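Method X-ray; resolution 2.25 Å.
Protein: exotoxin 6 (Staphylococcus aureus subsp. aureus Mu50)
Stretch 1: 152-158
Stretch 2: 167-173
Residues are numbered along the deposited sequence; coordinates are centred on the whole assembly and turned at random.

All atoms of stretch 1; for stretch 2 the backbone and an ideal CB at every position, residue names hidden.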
ATOM      1  N   LEU A 152       5.182  17.260  12.162  1.00 34.65           N
ATOM      2  CA  LEU A 152       4.406  17.202  10.906  1.00 34.35           C
ATOM      3  C   LEU A 152       3.766  15.836  10.815  1.00 31.98           C
ATOM      4  O   LEU A 152       4.377  14.894  10.333  1.00 30.86           O
ATOM      5  CB  LEU A 152       5.282  17.502   9.692  1.00 35.24           C
ATOM      6  CG  LEU A 152       5.560  18.966   9.461  1.00 43.05           C
ATOM      7  CD1 LEU A 152       6.910  19.152   8.779  1.00 44.41           C
ATOM      8  CD2 LEU A 152       4.426  19.621   8.665  1.00 47.26           C
ATOM      9  N   LYS A 153       2.560  15.720  11.326  1.00 26.88           N
ATOM     10  CA  LYS A 153       1.877  14.441  11.513  1.00 26.68           C
ATOM     11  C   LYS A 153       0.452  14.429  10.924  1.00 32.39           C
ATOM     12  O   LYS A 153      -0.212  13.405  10.992  1.00 33.99           O
ATOM     13  CB  LYS A 153       1.829  14.206  13.054  1.00 28.79           C
ATOM     14  CG  LYS A 153       1.156  12.932  13.574  1.00 46.30           C
ATOM     15  CD  LYS A 153       0.461  13.149  14.945  1.00 57.80           C
ATOM     16  CE  LYS A 153       1.435  13.347  16.100  1.00 66.45           C
ATOM     17  NZ  LYS A 153       0.805  13.128  17.426  1.00 69.91           N
ATOM     18  N   GLN A 154      -0.029  15.537  10.368  1.00 28.27           N
ATOM     19  CA  GLN A 154      -1.406  15.609   9.875  1.00 26.96           C
ATOM     20  C   GLN A 154      -1.508  15.851   8.372  1.00 27.23           C
ATOM     21  O   GLN A 154      -0.585  16.360   7.743  1.00 26.45           O
ATOM     22  CB  GLN A 154      -2.144  16.738  10.610  1.00 29.21           C
ATOM     23  CG  GLN A 154      -2.628  16.372  12.000  1.00 32.27           C
ATOM     24  CD  GLN A 154      -2.928  17.626  12.772  1.00 57.93           C
ATOM     25  OE1 GLN A 154      -2.023  18.376  13.162  1.00 63.18           O
ATOM     26  NE2 GLN A 154      -4.205  17.896  13.005  1.00 43.58           N
ATOM     27  N   GLY A 155      -2.664  15.515   7.818  1.00 23.61           N
ATOM     28  CA  GLY A 155      -2.955  15.712   6.406  1.00 21.79           C
ATOM     29  C   GLY A 155      -3.691  14.563   5.761  1.00 26.01           C
ATOM     30  O   GLY A 155      -4.180  13.648   6.431  1.00 23.77           O
ATOM     31  N   GLN A 156      -3.714  14.585   4.435  1.00 25.25           N
ATOM     32  CA  GLN A 156      -4.473  13.642   3.632  1.00 24.78           C
ATOM     33  C   GLN A 156      -3.810  13.315   2.314  1.00 26.53           C
ATOM     34  O   GLN A 156      -3.179  14.179   1.683  1.00 25.28           O
ATOM     35  CB  GLN A 156      -5.824  14.316   3.313  1.00 27.48           C
ATOM     36  CG  GLN A 156      -6.998  13.384   3.134  1.00 46.98           C
ATOM     37  CD  GLN A 156      -8.261  14.153   2.836  1.00 60.92           C
ATOM     38  OE1 GLN A 156      -8.687  14.272   1.680  1.00 52.54           O
ATOM     39  NE2 GLN A 156      -8.906  14.666   3.875  1.00 56.11           N
ATOM     40  N   ILE A 157      -4.040  12.079   1.855  1.00 21.03           N
ATOM     41  CA  ILE A 157      -3.714  11.618   0.514  1.00 18.85           C
ATOM     42  C   ILE A 157      -5.050  11.549  -0.245  1.00 21.77           C
ATOM     43  O   ILE A 157      -5.980  10.952   0.277  1.00 22.35           O
ATOM     44  CB  ILE A 157      -2.944  10.271   0.455  1.00 20.13           C
ATOM     45  CG1 ILE A 157      -1.548  10.391   1.048  1.00 19.19           C
ATOM     46  CG2 ILE A 157      -2.880   9.737  -0.994  1.00 19.70           C
ATOM     47  CD1 ILE A 157      -0.983   9.038   1.531  1.00 22.16           C
ATOM     48  N   THR A 158      -5.145  12.132  -1.459  1.00 17.28           N
ATOM     49  CA  THR A 158      -6.362  12.059  -2.270  1.00 17.70           C
ATOM     50  C   THR A 158      -5.977  11.447  -3.626  1.00 22.71           C
ATOM     51  O   THR A 158      -5.150  12.002  -4.339  1.00 22.94           O
ATOM     52  CB  THR A 158      -7.075  13.417  -2.352  1.00 22.96           C
ATOM     53  OG1 THR A 158      -7.204  13.943  -1.034  1.00 22.75           O
ATOM     54  CG2 THR A 158      -8.455  13.322  -2.977  1.00 19.85           C
ATOM     55  N   UNK A 167     -10.153   8.288  -3.504  1.00 23.95           N
ATOM     56  CA  UNK A 167      -9.729   7.471  -2.379  1.00 22.56           C
ATOM     57  C   UNK A 167      -8.953   8.396  -1.464  1.00 25.36           C
ATOM     58  O   UNK A 167      -7.988   8.996  -1.917  1.00 24.26           O
ATOM     59  CB  UNK A 167      -8.895   6.266  -2.818  1.00 22.56           C
ATOM     60  N   UNK A 168      -9.410   8.590  -0.216  1.00 21.45           N
ATOM     61  CA  UNK A 168      -8.710   9.478   0.719  1.00 21.28           C
ATOM     62  C   UNK A 168      -8.088   8.662   1.852  1.00 23.32           C
ATOM     63  O   UNK A 168      -8.692   7.713   2.336  1.00 21.73           O
ATOM     64  CB  UNK A 168      -9.665  10.531   1.284  1.00 21.28           C
ATOM     65  N   UNK A 169      -6.857   9.029   2.235  1.00 20.29           N
ATOM     66  CA  UNK A 169      -6.087   8.383   3.289  1.00 20.63           C
ATOM     67  C   UNK A 169      -5.596   9.436   4.273  1.00 25.50           C
ATOM     68  O   UNK A 169      -4.815  10.306   3.885  1.00 25.00           O
ATOM     69  CB  UNK A 169      -4.912   7.596   2.705  1.00 20.63           C
ATOM     70  N   UNK A 170      -6.033   9.332   5.548  1.00 21.49           N
ATOM     71  CA  UNK A 170      -5.654  10.237   6.633  1.00 21.36           C
ATOM     72  C   UNK A 170      -4.196   9.960   7.038  1.00 23.94           C
ATOM     73  O   UNK A 170      -3.821   8.825   7.317  1.00 22.55           O
ATOM     74  CB  UNK A 170      -6.592  10.073   7.830  1.00 21.36           C
ATOM     75  N   UNK A 171      -3.363  10.997   6.983  1.00 21.62           N
ATOM     76  CA  UNK A 171      -1.929  10.871   7.242  1.00 19.95           C
ATOM     77  C   UNK A 171      -1.577  10.728   8.711  1.00 22.81           C
ATOM     78  O   UNK A 171      -0.468  10.265   9.029  1.00 21.98           O
ATOM     79  CB  UNK A 171      -1.197  12.087   6.672  1.00 19.95           C
ATOM     80  N   UNK A 172      -2.497  11.113   9.610  1.00 18.24           N
ATOM     81  CA  UNK A 172      -2.259  11.062  11.056  1.00 17.81           C
ATOM     82  C   UNK A 172      -2.462   9.651  11.626  1.00 23.32           C
ATOM     83  O   UNK A 172      -2.178   9.424  12.805  1.00 25.49           O
ATOM     84  CB  UNK A 172      -3.186  12.046  11.771  1.00 17.81           C
ATOM     85  N   UNK A 173      -2.938   8.697  10.799  1.00 18.86           N
ATOM     86  CA  UNK A 173      -3.125   7.296  11.226  1.00 18.54           C
ATOM     87  C   UNK A 173      -2.473   6.389  10.243  1.00 22.49           C
ATOM     88  O   UNK A 173      -2.344   6.795   9.088  1.00 24.92           O
ATOM     89  CB  UNK A 173      -4.605   6.937  11.368  1.00 18.54           C
TER

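The two stretches run antiparallel.

Position 167 has extended backbone angles. Its CB points sideways, with nothing of stretch 1 within 5.5 Å. Stretch 1 sets little limit here, and many side chains would do. The residue is His-167. Its ring stays clear of stretch 1; its backbone O lies 3.5 Å from Thr-158 CA, a CA-H...O contact.

Position 168 is extended and pairs with Thr-158. Its CB lies on the face of Gln-156 and Thr-158, 3.9 Å from Gln-156 OE1. A beta-branched or a polar side chain would suit. The residue is Thr-168. Its CG2 sits 3.6 Å from Gln-156 OE1 and 4.1 Å from Thr-158 CG2. Its CA approaches Ile-157 O at 3.1 Å.

Position 169 is a hydrogen-bonded pair with Ile-157. The position 169 N gives a bond to Ile-157 O (2.9 Å), and Ile-157 N gives one to the position 169 O (2.8 Å). The ideal CB is 4.0 Å from Ile-157 CB, on the same face. Valine, isoleucine or leucine would serve. The residue is Ile-169, and its CB packs 4.1 Å from Ile-157 CB.

Position 170 pairs with Gln-156 and shares its face. The ideal CB is 4.5 Å from Gly-155 O. Gly-155 N, about 6.7 Å from that CB, is a donor that no backbone bond to stretch 2 uses; a side chain that accepts could reach it through a water. The residue is Asp-170. Gly-155 N bonds to water 1 at 2.8 Å, and water 1 also lies 2.9 Å from Asp-170 OD1, in place to donate to it.

Position 171 begins the departure from the strand, in a turn from 170 to 173. Its N bonds to Gly-155 O (2.8 Å). Its CB points toward stretch 1, where Gly-155 has no side chain and Ile-157 offers an apolar end. A medium or long apolar side chain fits. The residue is Leu-171. Its CD2 meets Ile-157 CD1 at 3.7 Å. A CB on Gly-155 would lie 3.3 Å from Leu-171 CD1, which is tight.

Position 172 has turn angles and a sideways CB, 3.4 Å from Lys-153 O. A small side chain such as serine or alanine would suit; asparagine, though larger, is also common in such turns. The residue is Ser-172. Its OG and N both bond to Asp-170 OD1, at 2.9 and 3.1 Å, which ties the turn together.

Position 173 points away, unconstrained by stretch 1. The residue is Gln-173, whose NE2 is bonded elsewhere in the structure.

Stretch 2, residues 167-173: HTIDLSQ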
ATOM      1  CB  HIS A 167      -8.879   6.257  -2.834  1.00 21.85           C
ATOM      2  CG  HIS A 167      -9.603   5.397  -3.811  1.00 24.99           C
ATOM      3  ND1 HIS A 167     -10.534   4.469  -3.397  1.00 26.72           N
ATOM      4  CD2 HIS A 167      -9.561   5.407  -5.160  1.00 26.66           C
ATOM      5  CE1 HIS A 167     -11.019   3.937  -4.501  1.00 26.72           C
ATOM      6  NE2 HIS A 167     -10.465   4.475  -5.585  1.00 27.07           N
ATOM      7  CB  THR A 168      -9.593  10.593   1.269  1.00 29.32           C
ATOM      8  OG1 THR A 168     -10.595   9.998   2.083  1.00 32.67           O
ATOM      9  CG2 THR A 168     -10.221  11.436   0.181  1.00 28.15           C
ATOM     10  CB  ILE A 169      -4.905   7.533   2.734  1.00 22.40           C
ATOM     11  CG1 ILE A 169      -5.383   6.533   1.618  1.00 22.94           C
ATOM     12  CG2 ILE A 169      -4.201   6.827   3.890  1.00 22.21           C
ATOM     13  CD1 ILE A 169      -4.264   5.702   0.872  1.00 27.06           C
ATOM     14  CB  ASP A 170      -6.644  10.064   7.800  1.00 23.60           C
ATOM     15  CG  ASP A 170      -6.435  10.901   9.046  1.00 31.39           C
ATOM     16  OD1 ASP A 170      -5.486  11.727   9.067  1.00 31.18           O
ATOM     17  OD2 ASP A 170      -7.191  10.704  10.017  1.00 35.05           O
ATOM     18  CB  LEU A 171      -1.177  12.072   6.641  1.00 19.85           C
ATOM     19  CG  LEU A 171      -0.969  12.012   5.109  1.00 23.47           C
ATOM     20  CD1 LEU A 171      -0.163  13.233   4.601  1.00 22.95           C
ATOM     21  CD2 LEU A 171      -0.255  10.721   4.693  1.00 23.87           C
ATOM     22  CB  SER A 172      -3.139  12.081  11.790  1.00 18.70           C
ATOM     23  OG  SER A 172      -4.502  11.710  11.784  1.00 21.53           O
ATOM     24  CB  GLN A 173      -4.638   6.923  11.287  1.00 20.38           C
ATOM     25  CG  GLN A 173      -5.518   7.751  12.230  1.00 24.16           C
ATOM     26  CD  GLN A 173      -5.178   7.574  13.697  1.00 39.64           C
ATOM     27  OE1 GLN A 173      -4.702   6.518  14.137  1.00 32.30           O
ATOM     28  NE2 GLN A 173      -5.448   8.604  14.489  1.00 31.91           N
TER
HETATM   29  O   HOH W   1      -4.728  14.454   9.428  1.00 26.93           O
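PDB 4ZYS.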